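Local coordinates for protein beta-catenin homolog sys-1 (Caenorhabditis elegans, PDB 3C2G) that acts as a Wnt-pathway transcription coregulator, binding the TCF factor POP-1 directly and activating or repressing target genes according to upstream signals, at residues F160-K165 against F196-D201; F191-R195 against R262-L266; K205-I209 against L269-D273. All blocks are in the same frame, centred on the assembly; numbering follows the deposited sequence.

Interaction 1: residues F160-K165 against F196-D201; sequences FAQHLK and FIISKD
The ring of Phe196 pushes its CE2 corner against helix 154-164, coming within 3.5 Å of Ala161 CA. Phe160 meets the same corner obliquely, its CD2 lying 3.8 Å from Phe196 CE2, and Leu164 CD1 approaches the Phe196 ring at its edge. With CG anti to the backbone N (chi1 178°), Phe196 reaches across to the neighbouring helix. Beside it, Ile197 CG2 rests 3.8 Å from Leu164 CB. This apolar part is tightly packed, Phe160 and Leu164 being buried and backed by Phe144 of helix 134-150.

The other flank is polar and more open. There Lys165 runs extended past Ile197, and its NZ forms a salt bridge of 3.0 Å to Asp201 OD1, on the anti lone pair. Asp201 OD2 turns to its own helix instead, capping Leu204 N through a weak bond. Were Lys165 replaced by an alanine, Asp201 OD1 would probably be left without its counter-charge and Ile197 without the aliphatic chain beside it. The pairing of a helix C terminus with the end of a second helix, followed by a type II turn from Ile198 to Asp201 and an N-capped helix, belongs to the all-helical armadillo domain of this beta-catenin.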
loop_
_atom_site.group_PDB
_atom_site.type_symbol
_atom_site.label_atom_id
_atom_site.label_comp_id
_atom_site.label_asym_id
_atom_site.label_seq_id
_atom_site.Cartn_x
_atom_site.Cartn_y
_atom_site.Cartn_z
ATOM N N PHE A 160 -2.857 26.897 4.247
ATOM C CA PHE A 160 -3.182 26.510 5.612
ATOM C C PHE A 160 -2.154 25.517 6.134
ATOM O O PHE A 160 -1.654 25.670 7.251
ATOM C CB PHE A 160 -4.606 25.946 5.704
ATOM C CG PHE A 160 -5.071 25.707 7.109
ATOM C CD1 PHE A 160 -4.938 26.699 8.078
ATOM C CD2 PHE A 160 -5.644 24.494 7.466
ATOM C CE1 PHE A 160 -5.359 26.483 9.384
ATOM C CE2 PHE A 160 -6.064 24.265 8.772
ATOM C CZ PHE A 160 -5.923 25.263 9.736
ATOM N N ALA A 161 -1.824 24.523 5.307
ATOM C CA ALA A 161 -0.769 23.561 5.624
ATOM C C ALA A 161 0.537 24.242 6.011
ATOM O O ALA A 161 1.129 23.898 7.028
ATOM C CB ALA A 161 -0.556 22.593 4.470
ATOM N N GLN A 162 0.973 25.221 5.222
ATOM C CA GLN A 162 2.201 25.950 5.532
ATOM C C GLN A 162 2.144 26.664 6.889
ATOM O O GLN A 162 3.095 26.585 7.667
ATOM C CB GLN A 162 2.562 26.932 4.414
ATOM C CG GLN A 162 3.957 27.548 4.563
ATOM C CD GLN A 162 4.354 28.434 3.380
ATOM O OE1 GLN A 162 4.007 28.150 2.224
ATOM N NE2 GLN A 162 5.100 29.508 3.665
ATOM N N HIS A 163 1.027 27.341 7.170
ATOM C CA HIS A 163 0.822 28.027 8.455
ATOM C C HIS A 163 0.957 27.109 9.674
ATOM O O HIS A 163 1.358 27.548 10.750
ATOM C CB HIS A 163 -0.548 28.716 8.500
ATOM C CG HIS A 163 -0.752 29.752 7.435
ATOM N ND1 HIS A 163 -1.996 30.048 6.917
ATOM C CD2 HIS A 163 0.127 30.553 6.785
ATOM C CE1 HIS A 163 -1.876 30.992 6.002
ATOM N NE2 HIS A 163 -0.598 31.314 5.901
ATOM N N LEU A 164 0.614 25.838 9.496
ATOM C CA LEU A 164 0.635 24.860 10.579
ATOM C C LEU A 164 2.012 24.292 10.909
ATOM O O LEU A 164 2.207 23.732 11.988
ATOM C CB LEU A 164 -0.321 23.713 10.263
ATOM C CG LEU A 164 -1.793 24.101 10.173
ATOM C CD1 LEU A 164 -2.631 22.890 9.886
ATOM C CD2 LEU A 164 -2.255 24.797 11.456
ATOM N N LYS A 165 2.964 24.428 9.991
ATOM C CA LYS A 165 4.277 23.828 10.186
ATOM C C LYS A 165 5.204 24.716 10.991
ATOM O O LYS A 165 6.016 25.452 10.435
ATOM C CB LYS A 165 4.895 23.429 8.847
ATOM C CG LYS A 165 4.235 22.193 8.256
ATOM C CD LYS A 165 4.417 22.120 6.767
ATOM C CE LYS A 165 3.259 21.359 6.154
ATOM N NZ LYS A 165 3.469 21.160 4.711
ATOM N N PHE A 196 -2.503 15.711 7.476
ATOM C CA PHE A 196 -2.622 16.895 6.654
ATOM C C PHE A 196 -1.290 17.617 6.437
ATOM O O PHE A 196 -0.995 18.024 5.321
ATOM C CB PHE A 196 -3.684 17.828 7.269
ATOM C CG PHE A 196 -3.872 19.127 6.528
ATOM C CD1 PHE A 196 -4.541 19.160 5.304
ATOM C CD2 PHE A 196 -3.388 20.319 7.065
ATOM C CE1 PHE A 196 -4.713 20.362 4.613
ATOM C CE2 PHE A 196 -3.569 21.532 6.390
ATOM C CZ PHE A 196 -4.231 21.549 5.157
ATOM N N ILE A 197 -0.491 17.770 7.485
ATOM C CA ILE A 197 0.774 18.489 7.363
ATOM C C ILE A 197 1.875 17.630 6.737
ATOM O O ILE A 197 2.846 18.149 6.183
ATOM C CB ILE A 197 1.273 19.072 8.723
ATOM C CG1 ILE A 197 1.592 17.962 9.720
ATOM C CG2 ILE A 197 0.266 20.070 9.310
ATOM C CD1 ILE A 197 2.213 18.462 11.007
ATOM N N ILE A 198 1.715 16.316 6.839
ATOM C CA ILE A 198 2.682 15.353 6.329
ATOM C C ILE A 198 2.496 15.165 4.833
ATOM O O ILE A 198 3.442 14.874 4.119
ATOM C CB ILE A 198 2.519 14.002 7.058
ATOM C CG1 ILE A 198 3.292 14.018 8.372
ATOM C CG2 ILE A 198 2.953 12.839 6.204
ATOM C CD1 ILE A 198 2.848 12.929 9.346
ATOM N N SER A 199 1.268 15.339 4.364
ATOM C CA SER A 199 0.928 15.044 2.982
ATOM C C SER A 199 1.838 15.763 1.988
ATOM O O SER A 199 1.897 16.996 1.967
ATOM C CB SER A 199 -0.534 15.380 2.712
ATOM O OG SER A 199 -0.885 15.016 1.394
ATOM N N LYS A 200 2.556 14.966 1.189
ATOM C CA LYS A 200 3.461 15.443 0.123
ATOM C C LYS A 200 4.688 16.224 0.630
ATOM O O LYS A 200 5.352 16.938 -0.138
ATOM C CB LYS A 200 2.695 16.236 -0.950
ATOM C CG LYS A 200 1.565 15.459 -1.622
ATOM C CD LYS A 200 1.007 16.223 -2.829
ATOM C CE LYS A 200 -0.144 15.459 -3.500
ATOM N NZ LYS A 200 -0.896 16.312 -4.480
ATOM N N ASP A 201 4.995 16.072 1.915
ATOM C CA ASP A 201 6.167 16.693 2.510
ATOM C C ASP A 201 7.153 15.600 2.930
ATOM O O ASP A 201 7.271 15.272 4.110
ATOM C CB ASP A 201 5.754 17.559 3.706
ATOM C CG ASP A 201 6.662 18.770 3.909
ATOM O OD1 ASP A 201 6.126 19.891 4.052
ATOM O OD2 ASP A 201 7.902 18.613 3.930
#

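Interaction 2: residues F191-R195 against R262-L266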
loop_
_atom_site.group_PDB
_atom_site.type_symbol
_atom_site.label_atom_id
_atom_site.label_comp_id
_atom_site.label_asym_id
_atom_site.label_seq_id
_atom_site.Cartn_x
_atom_site.Cartn_y
_atom_site.Cartn_z
ATOM N N PHE A 191 -4.867 12.827 14.484
ATOM C CA PHE A 191 -4.468 12.095 13.291
ATOM C C PHE A 191 -4.732 12.879 12.022
ATOM O O PHE A 191 -3.872 12.955 11.149
ATOM C CB PHE A 191 -5.132 10.711 13.242
ATOM C CG PHE A 191 -4.645 9.785 14.320
ATOM C CD1 PHE A 191 -3.429 9.124 14.184
ATOM C CD2 PHE A 191 -5.387 9.601 15.488
ATOM C CE1 PHE A 191 -2.962 8.269 15.186
ATOM C CE2 PHE A 191 -4.934 8.759 16.498
ATOM C CZ PHE A 191 -3.719 8.087 16.353
ATOM N N ILE A 192 -5.922 13.463 11.921
ATOM C CA ILE A 192 -6.296 14.292 10.766
ATOM C C ILE A 192 -5.244 15.363 10.476
ATOM O O ILE A 192 -4.833 15.529 9.334
ATOM C CB ILE A 192 -7.686 14.931 10.970
ATOM C CG1 ILE A 192 -8.756 13.842 11.179
ATOM C CG2 ILE A 192 -8.050 15.832 9.801
ATOM C CD1 ILE A 192 -8.864 12.807 10.036
ATOM N N ILE A 193 -4.776 16.037 11.522
ATOM C CA ILE A 193 -3.795 17.107 11.401
ATOM C C ILE A 193 -2.413 16.598 10.973
ATOM O O ILE A 193 -1.803 17.159 10.064
ATOM C CB ILE A 193 -3.690 17.924 12.718
ATOM C CG1 ILE A 193 -5.036 18.575 13.042
ATOM C CG2 ILE A 193 -2.598 18.973 12.614
ATOM C CD1 ILE A 193 -5.247 18.871 14.496
ATOM N N PHE A 194 -1.916 15.554 11.631
ATOM C CA PHE A 194 -0.686 14.883 11.200
ATOM C C PHE A 194 -0.772 14.457 9.739
ATOM O O PHE A 194 0.111 14.759 8.948
ATOM C CB PHE A 194 -0.361 13.679 12.081
ATOM C CG PHE A 194 0.523 14.007 13.240
ATOM C CD1 PHE A 194 1.784 14.564 13.032
ATOM C CD2 PHE A 194 0.110 13.758 14.535
ATOM C CE1 PHE A 194 2.619 14.887 14.099
ATOM C CE2 PHE A 194 0.938 14.074 15.615
ATOM C CZ PHE A 194 2.196 14.641 15.393
ATOM N N ARG A 195 -1.856 13.799 9.370
ATOM C CA ARG A 195 -2.026 13.394 7.991
ATOM C C ARG A 195 -1.899 14.598 7.068
ATOM O O ARG A 195 -1.250 14.525 6.027
ATOM C CB ARG A 195 -3.377 12.711 7.802
ATOM C CG ARG A 195 -3.638 12.223 6.387
ATOM C CD ARG A 195 -5.001 11.550 6.278
ATOM N NE ARG A 195 -5.215 10.986 4.949
ATOM C CZ ARG A 195 -4.908 9.739 4.606
ATOM N NH1 ARG A 195 -4.370 8.914 5.497
ATOM N NH2 ARG A 195 -5.140 9.315 3.371
ATOM N N ARG A 262 -5.973 4.209 12.994
ATOM C CA ARG A 262 -5.370 5.450 12.535
ATOM C C ARG A 262 -3.852 5.474 12.749
ATOM O O ARG A 262 -3.130 6.149 12.021
ATOM C CB ARG A 262 -6.043 6.660 13.198
ATOM C CG ARG A 262 -7.501 6.901 12.737
ATOM C CD ARG A 262 -8.096 8.098 13.495
ATOM N NE ARG A 262 -9.517 8.332 13.230
ATOM C CZ ARG A 262 -10.004 9.377 12.562
ATOM N NH1 ARG A 262 -9.188 10.311 12.077
ATOM N NH2 ARG A 262 -11.316 9.492 12.386
ATOM N N THR A 263 -3.368 4.750 13.749
ATOM C CA THR A 263 -1.929 4.596 13.922
ATOM C C THR A 263 -1.328 3.758 12.789
ATOM O O THR A 263 -0.260 4.093 12.294
ATOM C CB THR A 263 -1.601 3.986 15.272
ATOM O OG1 THR A 263 -2.052 4.876 16.299
ATOM C CG2 THR A 263 -0.108 3.763 15.426
ATOM N N PHE A 264 -2.022 2.701 12.366
ATOM C CA PHE A 264 -1.587 1.936 11.205
ATOM C C PHE A 264 -1.558 2.836 9.971
ATOM O O PHE A 264 -0.583 2.839 9.222
ATOM C CB PHE A 264 -2.494 0.714 10.934
ATOM C CG PHE A 264 -2.341 -0.435 11.923
ATOM C CD1 PHE A 264 -1.132 -0.697 12.555
ATOM C CD2 PHE A 264 -3.425 -1.282 12.182
ATOM C CE1 PHE A 264 -1.006 -1.780 13.439
ATOM C CE2 PHE A 264 -3.311 -2.367 13.062
ATOM C CZ PHE A 264 -2.101 -2.617 13.691
ATOM N N ASP A 265 -2.628 3.593 9.759
ATOM C CA ASP A 265 -2.731 4.506 8.616
ATOM C C ASP A 265 -1.617 5.560 8.614
ATOM O O ASP A 265 -1.020 5.819 7.579
ATOM C CB ASP A 265 -4.108 5.182 8.596
ATOM C CG ASP A 265 -4.301 6.106 7.386
ATOM O OD1 ASP A 265 -4.183 5.632 6.228
ATOM O OD2 ASP A 265 -4.569 7.312 7.591
ATOM N N LEU A 266 -1.325 6.147 9.774
ATOM C CA LEU A 266 -0.276 7.166 9.874
ATOM C C LEU A 266 1.135 6.581 9.601
ATOM O O LEU A 266 1.892 7.127 8.780
ATOM C CB LEU A 266 -0.349 7.906 11.213
ATOM C CG LEU A 266 0.607 9.079 11.445
ATOM C CD1 LEU A 266 0.569 10.114 10.313
ATOM C CD2 LEU A 266 0.351 9.750 12.805
#
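One face of the Phe191 ring is taken by Arg262, whose CB sits over its centre in a CH-pi contact, 3.6 Å from the centroid. Arg262 CD continues along the same ring, close to CD2, while Thr263 OG1 approaches CZ obliquely; that hydroxyl is already hydrogen-bonded to Val259 O within its own helix. The Arg262 guanidinium lies beyond the phenyl, with Phe191 CB near its plane at the edge, and Ile192 CD1 meets it at the edge, in plane, 3.2 Å from NH1. The guanidinium gets there because the Arg262 chain is extended from CG to NE, which carries the charged end past Phe191 to the next residue.

The segments 191-195 and 262-266 run nearly parallel, their axes 6° apart in direction and 10.7 Å apart at closest approach, a side-by-side packing of two helices separated in the chain by helices 202-210 and 224-239, as in the superhelical stacking of armadillo domains. On one flank of the interface Leu266 CD2 touches Phe191 CD1 and Phe194 CB, both at 4.1 Å. Leu228 of helix 224-239 backs Leu266 and Thr263.

A second guanidinium takes part on the solvent-exposed side. Arg195 reaches over with an extended chain, CG anti to the backbone N (chi1 -179°), and presents NH1 to Asp265 OD2 in a salt bridge of 2.6 Å. The carboxylate oxygen lies at the guanidinium edge, and the two flat groups are nearly coplanar, 17° apart.

Interaction 3: residues K205-I209 against L269-D273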
loop_
_atom_site.group_PDB
_atom_site.type_symbol
_atom_site.label_atom_id
_atom_site.label_comp_id
_atom_site.label_asym_id
_atom_site.label_seq_id
_atom_site.Cartn_x
_atom_site.Cartn_y
_atom_site.Cartn_z
ATOM N N LYS A 205 8.174 13.920 6.876
ATOM C CA LYS A 205 8.148 12.517 7.252
ATOM C C LYS A 205 9.460 12.127 7.915
ATOM O O LYS A 205 9.464 11.552 9.011
ATOM C CB LYS A 205 7.869 11.636 6.038
ATOM C CG LYS A 205 6.455 11.770 5.529
ATOM C CD LYS A 205 6.262 11.014 4.249
ATOM C CE LYS A 205 4.935 11.344 3.607
ATOM N NZ LYS A 205 4.763 10.540 2.371
ATOM N N ASP A 206 10.565 12.483 7.260
ATOM C CA ASP A 206 11.906 12.215 7.769
ATOM C C ASP A 206 12.231 12.993 9.027
ATOM O O ASP A 206 13.047 12.552 9.831
ATOM C CB ASP A 206 12.957 12.505 6.702
ATOM C CG ASP A 206 13.052 11.412 5.667
ATOM O OD1 ASP A 206 12.495 10.316 5.884
ATOM O OD2 ASP A 206 13.690 11.646 4.627
ATOM N N TYR A 207 11.626 14.158 9.201
ATOM C CA TYR A 207 11.842 14.877 10.445
ATOM C C TYR A 207 11.140 14.145 11.588
ATOM O O TYR A 207 11.711 13.982 12.666
ATOM C CB TYR A 207 11.419 16.357 10.375
ATOM C CG TYR A 207 11.586 17.046 11.712
ATOM C CD1 TYR A 207 12.853 17.222 12.270
ATOM C CD2 TYR A 207 10.477 17.477 12.444
ATOM C CE1 TYR A 207 13.019 17.827 13.513
ATOM C CE2 TYR A 207 10.631 18.090 13.697
ATOM C CZ TYR A 207 11.908 18.261 14.220
ATOM O OH TYR A 207 12.078 18.861 15.453
ATOM N N PHE A 208 9.916 13.692 11.332
ATOM C CA PHE A 208 9.147 12.950 12.333
ATOM C C PHE A 208 9.761 11.604 12.703
ATOM O O PHE A 208 9.769 11.231 13.868
ATOM C CB PHE A 208 7.695 12.763 11.886
ATOM C CG PHE A 208 6.892 14.030 11.890
ATOM C CD1 PHE A 208 7.072 14.983 12.885
ATOM C CD2 PHE A 208 5.931 14.258 10.908
ATOM C CE1 PHE A 208 6.323 16.150 12.886
ATOM C CE2 PHE A 208 5.174 15.417 10.904
ATOM C CZ PHE A 208 5.369 16.363 11.891
ATOM N N ILE A 209 10.271 10.886 11.708
ATOM C CA ILE A 209 10.906 9.598 11.929
ATOM C C ILE A 209 12.270 9.760 12.596
ATOM O O ILE A 209 12.487 9.300 13.720
ATOM C CB ILE A 209 11.085 8.836 10.603
ATOM C CG1 ILE A 209 9.734 8.429 10.030
ATOM C CG2 ILE A 209 11.946 7.603 10.799
ATOM C CD1 ILE A 209 9.784 8.149 8.550
ATOM N N LEU A 269 1.712 6.221 6.034
ATOM C CA LEU A 269 2.129 7.441 5.366
ATOM C C LEU A 269 3.558 7.833 5.656
ATOM O O LEU A 269 4.233 8.380 4.785
ATOM C CB LEU A 269 1.182 8.591 5.680
ATOM C CG LEU A 269 0.435 8.966 4.399
ATOM C CD1 LEU A 269 -1.101 8.962 4.607
ATOM C CD2 LEU A 269 0.968 10.297 3.835
ATOM N N LEU A 270 4.029 7.555 6.862
ATOM C CA LEU A 270 5.369 7.970 7.234
ATOM C C LEU A 270 6.445 7.143 6.546
ATOM O O LEU A 270 7.476 7.672 6.143
ATOM C CB LEU A 270 5.556 7.874 8.740
ATOM C CG LEU A 270 4.977 9.002 9.575
ATOM C CD1 LEU A 270 4.945 8.561 11.029
ATOM C CD2 LEU A 270 5.809 10.275 9.395
ATOM N N LEU A 271 6.203 5.841 6.419
ATOM C CA LEU A 271 7.231 4.922 5.943
ATOM C C LEU A 271 7.344 4.938 4.420
ATOM O O LEU A 271 6.978 3.979 3.746
ATOM C CB LEU A 271 6.955 3.521 6.491
ATOM C CG LEU A 271 6.793 3.479 8.010
ATOM C CD1 LEU A 271 6.286 2.115 8.417
ATOM C CD2 LEU A 271 8.072 3.870 8.782
ATOM N N HIS A 272 7.843 6.048 3.892
ATOM C CA HIS A 272 7.819 6.311 2.454
ATOM C C HIS A 272 8.865 5.537 1.633
ATOM O O HIS A 272 8.663 5.281 0.443
ATOM C CB HIS A 272 7.931 7.817 2.199
ATOM C CG HIS A 272 9.152 8.448 2.794
ATOM N ND1 HIS A 272 10.229 8.847 2.031
ATOM C CD2 HIS A 272 9.469 8.749 4.077
ATOM C CE1 HIS A 272 11.153 9.373 2.819
ATOM N NE2 HIS A 272 10.721 9.319 4.066
ATOM N N ASP A 273 9.975 5.161 2.263
ATOM C CA ASP A 273 11.075 4.524 1.546
ATOM C C ASP A 273 11.738 3.405 2.340
ATOM O O ASP A 273 11.321 3.098 3.463
ATOM C CB ASP A 273 12.122 5.573 1.138
ATOM C CG ASP A 273 12.795 6.246 2.332
ATOM O OD1 ASP A 273 12.787 5.695 3.454
ATOM O OD2 ASP A 273 13.354 7.340 2.140
#
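His272 NE2 donates to Asp206 OD1 across 2.7 Å, a His-carboxylate hydrogen bond that ties the loop after helix 251-270 to helix 202-210 of the armadillo domain. The bond is fairly straight, with an N-H...O angle of 161°. The oxygen lies in the plane of the imidazole, but the donor meets Asp206 from well above the carboxylate plane, 45° out of it. His272 places its CG between the backbone N and the carbonyl carbon (chi1 57°), which turns the ring back toward Lys205 and Asp206.

The end of helix 251-270 has its acceptors served in different ways. Leu269 O receives Lys205 NZ in a weak hydrogen bond of 3.3 Å, the lysine chain stretching out over the helix end with its CB against His272 CD2. Leu270 O takes the backbone N of His272, at 2.8 Å, around an inverse gamma turn centred on Leu271. Leu271 O has a weak bond from Gln310 NE2, and Asp273 caps the following helix through OD1 to Ala276 N.

Beneath this polar layer the packing is apolar. Leu270 CD2 fits against Lys205 CA and, at 4.0 Å, Phe208 CB, reaching the Phe208 ring at its edge. Ile209 CD1 ends 3.4 Å from the carbonyl oxygen of Leu270.

From the N terminus, the chain first passes along helix 154-164 and returns against it at the end of helix 189-198, so interaction 1 closes a loop of 30 residues. Interaction 2 opens within that same helix, before interaction 1 is complete, and closes on helix 251-270; the two therefore cross. Interaction 3 opens in helix 202-210, after interaction 1 has closed, and closes at the C-terminal end of helix 251-270 and the loop after it, beyond the point where interaction 2 closes, so 2 and 3 also cross, while 1 and 3 stand in series. Together they join four helices of the armadillo domain. Ile198 links all three, its side chain touching Leu266, Leu270, Lys205 and Phe208.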